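Local coordinates for fiber protein (Snake adenovirus 1, PDB 4UMI) that probably attaches the virion to its host cell, being the trimeric head of the spike that projects from each vertex of the capsid, at residues 122-127 and 135-140; 129-134 and 203-208; 142-147 and 186-191. All coordinates share one frame; numbering follows the deposited sequence.

Contact 1: residues 122-127 and 135-140; sequences QAREEE and TLFAYS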
# COMPACT_ATOMS: atom_id res chain seq x y z
N GLN A 122 -9.84 -6.64 -4.71
CA GLN A 122 -10.59 -6.13 -3.58
C GLN A 122 -10.88 -4.67 -3.82
O GLN A 122 -9.98 -3.90 -4.19
CB GLN A 122 -9.85 -6.36 -2.25
CG GLN A 122 -10.43 -5.66 -1.03
CD GLN A 122 -9.52 -5.74 0.14
OE1 GLN A 122 -8.32 -6.05 -0.00
NE2 GLN A 122 -10.03 -5.39 1.30
N ALA A 123 -12.12 -4.27 -3.58
CA ALA A 123 -12.53 -2.88 -3.72
C ALA A 123 -13.00 -2.37 -2.36
O ALA A 123 -13.90 -2.95 -1.76
CB ALA A 123 -13.63 -2.77 -4.77
N ARG A 124 -12.38 -1.30 -1.89
CA ARG A 124 -12.65 -0.74 -0.59
C ARG A 124 -12.97 0.73 -0.70
O ARG A 124 -12.34 1.43 -1.47
CB ARG A 124 -11.50 -1.04 0.38
CG ARG A 124 -11.72 -0.63 1.81
CD ARG A 124 -10.38 -0.77 2.53
NE ARG A 124 -10.03 -2.13 2.88
CZ ARG A 124 -8.86 -2.51 3.39
NH1 ARG A 124 -7.89 -1.60 3.60
NH2 ARG A 124 -8.64 -3.80 3.69
N GLU A 125 -13.97 1.20 0.05
CA GLU A 125 -14.25 2.62 0.18
C GLU A 125 -14.19 2.98 1.65
O GLU A 125 -14.83 2.36 2.51
CB GLU A 125 -15.59 3.00 -0.44
CG GLU A 125 -15.83 4.49 -0.33
CD GLU A 125 -17.14 4.93 -0.92
OE1 GLU A 125 -17.27 4.97 -2.14
OE2 GLU A 125 -18.04 5.27 -0.15
N GLU A 126 -13.41 4.03 1.94
CA GLU A 126 -13.35 4.63 3.29
C GLU A 126 -13.91 6.04 3.17
O GLU A 126 -13.63 6.74 2.19
CB GLU A 126 -11.90 4.72 3.83
CG GLU A 126 -11.89 5.22 5.26
CD GLU A 126 -10.54 5.61 5.86
OE1 GLU A 126 -9.48 5.35 5.28
OE2 GLU A 126 -10.54 6.23 6.95
N GLU A 127 -14.68 6.47 4.15
CA GLU A 127 -15.09 7.85 4.24
C GLU A 127 -14.45 8.41 5.49
O GLU A 127 -14.50 7.79 6.54
CB GLU A 127 -16.58 7.93 4.31
CG GLU A 127 -17.28 7.47 3.03
CD GLU A 127 -18.76 7.29 3.20
OE1 GLU A 127 -19.32 7.68 4.22
OE2 GLU A 127 -19.37 6.74 2.28
N THR A 135 -10.08 2.42 -2.89
CA THR A 135 -8.87 1.65 -3.16
C THR A 135 -9.18 0.34 -3.86
O THR A 135 -10.06 -0.41 -3.44
CB THR A 135 -8.11 1.33 -1.86
OG1 THR A 135 -7.86 2.53 -1.12
CG2 THR A 135 -6.80 0.63 -2.12
N LEU A 136 -8.44 0.09 -4.94
CA LEU A 136 -8.44 -1.19 -5.62
C LEU A 136 -7.16 -1.96 -5.24
O LEU A 136 -6.07 -1.44 -5.46
CB LEU A 136 -8.48 -0.99 -7.13
CG LEU A 136 -8.53 -2.26 -7.95
CD1 LEU A 136 -9.87 -2.99 -7.80
CD2 LEU A 136 -8.27 -1.96 -9.43
N PHE A 137 -7.31 -3.17 -4.72
CA PHE A 137 -6.21 -4.05 -4.44
C PHE A 137 -6.27 -5.17 -5.47
O PHE A 137 -7.34 -5.66 -5.81
CB PHE A 137 -6.34 -4.66 -3.03
CG PHE A 137 -6.32 -3.69 -1.91
CD1 PHE A 137 -7.48 -3.12 -1.38
CD2 PHE A 137 -5.12 -3.40 -1.28
CE1 PHE A 137 -7.38 -2.29 -0.28
CE2 PHE A 137 -5.04 -2.55 -0.21
CZ PHE A 137 -6.16 -1.98 0.29
N ALA A 138 -5.09 -5.54 -5.98
CA ALA A 138 -5.02 -6.60 -6.98
C ALA A 138 -3.91 -7.59 -6.64
O ALA A 138 -2.82 -7.16 -6.25
CB ALA A 138 -4.72 -6.01 -8.35
N TYR A 139 -4.16 -8.87 -6.83
CA TYR A 139 -3.16 -9.91 -6.59
C TYR A 139 -3.30 -11.02 -7.60
O TYR A 139 -4.41 -11.45 -7.91
CB TYR A 139 -3.34 -10.53 -5.18
CG TYR A 139 -2.53 -11.81 -5.00
CD1 TYR A 139 -1.16 -11.76 -4.81
CD2 TYR A 139 -3.11 -13.06 -5.10
CE1 TYR A 139 -0.39 -12.90 -4.74
CE2 TYR A 139 -2.35 -14.20 -5.02
CZ TYR A 139 -0.99 -14.12 -4.83
OH TYR A 139 -0.20 -15.24 -4.77
N SER A 140 -2.17 -11.51 -8.13
CA SER A 140 -2.19 -12.78 -8.83
C SER A 140 -0.90 -13.53 -8.48
O SER A 140 0.16 -12.92 -8.49
CB SER A 140 -2.24 -12.58 -10.34
OG SER A 140 -2.21 -13.82 -11.02
O HOH W 1 -10.10 2.77 0.57

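Contact 2: residues 129-134 and 203-208; sequences GAFTKR and FYLTEK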
# COMPACT_ATOMS: atom_id res chain seq x y z
N GLY A 129 -14.30 12.25 7.40
CA GLY A 129 -14.64 13.65 7.30
C GLY A 129 -15.27 13.97 5.97
O GLY A 129 -16.23 13.32 5.56
N ALA A 130 -14.74 15.00 5.32
CA ALA A 130 -15.20 15.43 4.02
C ALA A 130 -14.78 14.49 2.88
O ALA A 130 -15.24 14.67 1.75
CB ALA A 130 -14.67 16.83 3.73
N PHE A 131 -13.87 13.57 3.13
CA PHE A 131 -13.18 12.82 2.08
C PHE A 131 -13.72 11.44 1.89
O PHE A 131 -14.16 10.77 2.83
CB PHE A 131 -11.69 12.78 2.36
CG PHE A 131 -11.00 14.09 2.16
CD1 PHE A 131 -11.03 15.04 3.15
CD2 PHE A 131 -10.28 14.37 1.02
CE1 PHE A 131 -10.37 16.24 3.01
CE2 PHE A 131 -9.63 15.57 0.86
CZ PHE A 131 -9.67 16.50 1.86
N THR A 132 -13.56 10.96 0.66
CA THR A 132 -13.78 9.57 0.33
C THR A 132 -12.54 9.04 -0.33
O THR A 132 -11.94 9.68 -1.21
CB THR A 132 -14.98 9.45 -0.63
OG1 THR A 132 -16.13 10.03 -0.01
CG2 THR A 132 -15.29 8.04 -0.97
N LYS A 133 -12.11 7.85 0.09
CA LYS A 133 -10.98 7.15 -0.51
C LYS A 133 -11.49 5.84 -1.08
O LYS A 133 -12.12 5.07 -0.38
CB LYS A 133 -9.87 6.85 0.51
CG LYS A 133 -8.64 6.24 -0.16
CD LYS A 133 -7.36 6.03 0.67
CE LYS A 133 -7.56 5.16 1.85
NZ LYS A 133 -6.20 4.94 2.47
N ARG A 134 -11.23 5.58 -2.34
CA ARG A 134 -11.57 4.32 -2.98
C ARG A 134 -10.29 3.63 -3.39
O ARG A 134 -9.49 4.22 -4.12
CB ARG A 134 -12.49 4.49 -4.18
CG ARG A 134 -13.90 4.85 -3.73
CD ARG A 134 -14.78 5.30 -4.85
NE ARG A 134 -16.09 5.76 -4.33
CZ ARG A 134 -16.77 6.81 -4.78
NH1 ARG A 134 -16.30 7.58 -5.76
NH2 ARG A 134 -17.93 7.13 -4.23
N PHE A 203 -5.41 3.92 -5.44
CA PHE A 203 -6.52 4.61 -4.80
C PHE A 203 -6.70 6.00 -5.37
O PHE A 203 -5.80 6.58 -5.97
CB PHE A 203 -6.42 4.63 -3.26
CG PHE A 203 -5.24 5.37 -2.70
CD1 PHE A 203 -5.29 6.73 -2.48
CD2 PHE A 203 -4.05 4.70 -2.40
CE1 PHE A 203 -4.20 7.42 -1.98
CE2 PHE A 203 -3.00 5.38 -1.87
CZ PHE A 203 -3.06 6.72 -1.67
N TYR A 204 -7.89 6.55 -5.15
CA TYR A 204 -8.10 7.97 -5.33
C TYR A 204 -8.82 8.48 -4.09
O TYR A 204 -9.53 7.76 -3.40
CB TYR A 204 -8.76 8.43 -6.60
CG TYR A 204 -10.20 8.05 -6.72
CD1 TYR A 204 -10.61 6.80 -7.19
CD2 TYR A 204 -11.19 8.97 -6.48
CE1 TYR A 204 -11.95 6.47 -7.36
CE2 TYR A 204 -12.51 8.66 -6.68
CZ TYR A 204 -12.90 7.41 -7.11
OH TYR A 204 -14.25 7.09 -7.32
N LEU A 205 -8.55 9.72 -3.78
CA LEU A 205 -8.98 10.32 -2.53
C LEU A 205 -9.46 11.67 -2.91
O LEU A 205 -8.69 12.41 -3.54
CB LEU A 205 -7.75 10.37 -1.54
CG LEU A 205 -7.76 11.10 -0.21
CD1 LEU A 205 -8.76 10.44 0.68
CD2 LEU A 205 -6.39 11.14 0.41
N THR A 206 -10.73 11.98 -2.60
CA THR A 206 -11.36 13.18 -3.04
C THR A 206 -12.33 13.74 -1.99
O THR A 206 -12.86 13.01 -1.14
CB THR A 206 -12.14 12.94 -4.33
OG1 THR A 206 -12.66 14.16 -4.82
CG2 THR A 206 -13.28 11.99 -4.12
N GLU A 207 -12.56 15.05 -2.05
CA GLU A 207 -13.50 15.79 -1.22
C GLU A 207 -14.83 15.98 -1.92
O GLU A 207 -15.77 16.54 -1.34
CB GLU A 207 -12.96 17.18 -0.94
CG GLU A 207 -12.33 17.33 0.40
CD GLU A 207 -12.03 18.76 0.74
OE1 GLU A 207 -11.31 19.44 -0.03
OE2 GLU A 207 -12.49 19.20 1.81
N LYS A 208 -14.93 15.56 -3.18
CA LYS A 208 -16.21 15.58 -3.90
C LYS A 208 -17.08 14.41 -3.46
O LYS A 208 -16.57 13.40 -2.96
CB LYS A 208 -15.98 15.52 -5.41
CG LYS A 208 -14.96 16.52 -5.91
CD LYS A 208 -14.58 16.27 -7.36
CE LYS A 208 -13.08 16.41 -7.60
NZ LYS A 208 -12.45 17.56 -6.89
O HOH W 2 -16.24 12.76 -0.18
O HOH W 3 -17.08 16.81 0.93

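Contact 3: residues 142-147 and 186-191; sequences DGLTGP and LTLEIS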
# COMPACT_ATOMS: atom_id res chain seq x y z
N ASP A 142 0.10 -15.77 -10.62
CA ASP A 142 0.52 -16.11 -11.96
C ASP A 142 1.45 -15.08 -12.54
O ASP A 142 1.59 -13.96 -12.03
CB ASP A 142 -0.71 -16.26 -12.83
CG ASP A 142 -1.63 -17.39 -12.37
OD1 ASP A 142 -1.11 -18.46 -11.94
OD2 ASP A 142 -2.89 -17.20 -12.40
N GLY A 143 2.17 -15.49 -13.56
CA GLY A 143 2.80 -14.55 -14.45
C GLY A 143 1.77 -14.06 -15.45
O GLY A 143 0.69 -14.65 -15.65
N LEU A 144 2.10 -12.97 -16.08
CA LEU A 144 1.21 -12.41 -17.05
C LEU A 144 2.02 -12.04 -18.25
O LEU A 144 2.96 -11.23 -18.15
CB LEU A 144 0.46 -11.27 -16.38
CG LEU A 144 -0.74 -10.68 -17.06
CD1 LEU A 144 -1.84 -11.68 -17.31
CD2 LEU A 144 -1.23 -9.49 -16.27
N THR A 145 1.63 -12.61 -19.40
CA THR A 145 2.35 -12.49 -20.66
C THR A 145 1.67 -11.51 -21.66
O THR A 145 2.08 -11.37 -22.83
CB THR A 145 2.40 -13.85 -21.37
OG1 THR A 145 1.06 -14.24 -21.73
CG2 THR A 145 3.06 -14.95 -20.51
N GLY A 146 0.60 -10.86 -21.23
CA GLY A 146 -0.15 -9.91 -22.05
C GLY A 146 -1.28 -9.38 -21.19
O GLY A 146 -1.40 -9.72 -20.02
N PRO A 147 -2.12 -8.51 -21.75
CA PRO A 147 -3.21 -7.93 -20.96
C PRO A 147 -4.13 -9.00 -20.40
O PRO A 147 -4.39 -10.02 -21.02
CB PRO A 147 -3.91 -7.01 -21.97
CG PRO A 147 -2.85 -6.70 -22.99
CD PRO A 147 -2.08 -7.96 -23.11
N LEU A 186 -13.33 -6.40 -17.36
CA LEU A 186 -12.15 -5.74 -16.81
C LEU A 186 -10.97 -5.99 -17.73
O LEU A 186 -10.77 -7.14 -18.15
CB LEU A 186 -11.92 -6.30 -15.42
CG LEU A 186 -10.68 -5.78 -14.70
CD1 LEU A 186 -10.93 -5.76 -13.20
CD2 LEU A 186 -9.44 -6.59 -15.00
N THR A 187 -10.19 -4.95 -17.99
CA THR A 187 -8.91 -5.08 -18.64
C THR A 187 -7.80 -4.55 -17.74
O THR A 187 -7.96 -3.47 -17.18
CB THR A 187 -8.85 -4.33 -19.98
OG1 THR A 187 -9.81 -4.88 -20.88
CG2 THR A 187 -7.46 -4.44 -20.64
N LEU A 188 -6.71 -5.33 -17.61
CA LEU A 188 -5.51 -4.86 -16.93
C LEU A 188 -4.44 -4.89 -18.02
O LEU A 188 -4.02 -5.97 -18.46
CB LEU A 188 -5.14 -5.79 -15.77
CG LEU A 188 -3.69 -5.55 -15.23
CD1 LEU A 188 -3.46 -4.20 -14.61
CD2 LEU A 188 -3.24 -6.66 -14.34
N GLU A 189 -4.00 -3.71 -18.42
CA GLU A 189 -2.91 -3.58 -19.39
C GLU A 189 -1.61 -3.43 -18.64
O GLU A 189 -1.63 -2.80 -17.60
CB GLU A 189 -3.13 -2.32 -20.24
CG GLU A 189 -4.39 -2.34 -21.05
CD GLU A 189 -4.34 -1.46 -22.26
OE1 GLU A 189 -3.56 -0.46 -22.30
OE2 GLU A 189 -5.11 -1.80 -23.19
N ILE A 190 -0.52 -3.98 -19.13
CA ILE A 190 0.74 -4.00 -18.42
C ILE A 190 1.90 -3.44 -19.21
O ILE A 190 1.98 -3.57 -20.40
CB ILE A 190 1.10 -5.42 -17.90
CG1 ILE A 190 1.13 -6.45 -19.05
CG2 ILE A 190 0.08 -5.84 -16.89
CD1 ILE A 190 1.53 -7.83 -18.62
N SER A 191 2.81 -2.80 -18.51
CA SER A 191 3.96 -2.11 -19.11
C SER A 191 4.99 -3.05 -19.66
O SER A 191 5.75 -2.67 -20.53
CB SER A 191 4.61 -1.14 -18.09
OG SER A 191 5.13 -1.84 -16.97

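Contact 1: residues 122-127 and 135-140
Gln122 and Phe137, and two residues further on Arg124 and Thr135, are hydrogen-bonded pairs between 122-127 and 135-140, in the antiparallel hairpin of strands 118-128 and 131-140, with the non-hydrogen-bonded pair Ala123 and Leu136 between them. Four main-chain bonds stitch the segments together, among them Phe137 N to Gln122 O at 2.8 Å and Thr135 N to Arg124 O at 2.8 Å. A CA-H...O contact from Ala123 CA to Thr135 O, 3.5 Å, fills in between. One water lies 2.8 Å from Thr135 OG1 and gives a weak bond to Arg124 O.

Side-chain packing centres on the Phe137 ring. The amide of Gln122 runs alongside it, its plane only 30° from that of the ring, with OE1 3.3 Å from Phe137 CD1. The guanidinium of Arg124 is turned 61° to the ring, and Phe137 CE1 lies 3.9 Å above its plane, over the centre. With CG anti to the backbone N in both Gln122 and Arg124, and a bend of the arginine at chi3 (-78°), both polar ends gather beside this ring.

Polar bonds lead out of the hairpin. Gln122 OE1 accepts from Lys133 NZ of the second subunit, while Gln122 NE2 and Arg124 NH2 both reach Glu126 OE1 of that subunit, the arginine in a salt bridge. This face of the sheet therefore belongs to the trimer interface. On the other face Ala123 and Leu136 pack against helix 154-161; strand 101-112 flanks 118-128, and strand 198-206 flanks 131-140.

Contact 2: residues 129-134 and 203-208
In the sheet of the fibre-head beta-sandwich that faces the trimer, strand 131-134 meets strand 203-206 antiparallel, pairing Thr132 with Thr206 and Arg134 with Tyr204. These hydrogen-bonded pairs enclose the closely spaced, non-hydrogen-bonded pair Lys133 and Leu205. Thr132 N gives to Thr206 O at 2.8 Å, and Tyr204 N to Arg134 O at 3.0 Å, with the return bond made in each pair.

Arg134 and Tyr204 lie side by side on one face of the sheet, guanidinium and ring turned 65° to each other. The phenol oxygen meets the edge of the guanidinium, where Arg134 NH1 donates to Tyr204 OH at 2.6 Å, nearly in the guanidinium plane. Tyr204 CG sits between its backbone N and carbonyl carbon (chi1 69°), which lifts the ring along the arginine chain. Arg134 NE is bridged to Glu125, so two neighbouring strands hold the group.

On the opposite face Lys133 CB packs on Leu205 CD1 at 3.8 Å, and Lys133 CD comes within 3.8 Å of Phe203 CD1. The ammonium group continues to Gln122 and the Phe137 ring of the third subunit. Towards the end of the chain, the modelled place of Glu207 over the Phe131 ring is doubtful, its CG being nearer the ring than carbons can sit.

At the end of the strand, Thr206 OG1 accepts from Lys208 N in an ST turn. A water there accepts from Thr132 OG1 at 2.7 Å and donates to both Ala130 O and Lys208 O.

Contact 3: residues 142-147 and 186-191
Leu144 rests one methyl, CD2, against two neighbouring side chains of strand 185-190. It lies 4.0 Å from Leu188 CD2 and 3.9 Å from Ile190 CG2, so a single branch of the loop leucine serves both partners. The leucine meets each of them at a slant rather than alongside. Its CG, anti to the backbone N (chi1 -168°), sends the isobutyl group from the loop toward the strand.

Ile190 answers with its other arm. CG1 stands between the backbone N and the carbonyl carbon (chi1 56°), and the chain then extends so that CD1 reaches over the loop backbone. There the methyl is 3.7 Å from Leu144 O and 3.8 Å from Gly146 O. CD1 thus touches the loop at both Leu144 and Gly146, while CG2 of the isoleucine packs on the leucine methyl.

Farther along, Pro147 lies next to the strand backbone: its CA makes a CA-H...O contact with Leu188 O at 3.3 Å, bent to 125° at the hydrogen. The pyrrolidine CB is 3.7 Å from the same oxygen. Packing governs this contact, and main-chain pairing with the strand begins at the next residue, Phe148, which bonds to Leu188.

Phe119 of strand 118-128 packs against both Leu144 and Leu188, and Val179 lies against Leu188 from the adjacent strand 175-182. Such apolar contact between a connecting loop, an inner strand of one sheet and residues of the other is that of a beta-sandwich, here where the fibre-head chain passes from its first sheet into its second.

From the N terminus, contact 1 closes the hairpin of strands 118-128 and 131-140, across its short connection. Contact 2 opens within that hairpin, at 129-134, and closes only at the C-terminal end, so the two cross: strand 131-140 is shared, and the salt bridge from Glu125 OE1 to Arg134 NE, 2.6 Å, joins them. Together they order three adjacent strands of one sheet. Contact 3 follows contact 1 directly in sequence and falls wholly within the span that contact 2 closes; its loop leads to strand 148-151 and it packs on strand 185-190 of the second sheet. Contacts 2 and 3 lie on opposite sides of the chain's centre, their nearest atoms about 12 Å apart.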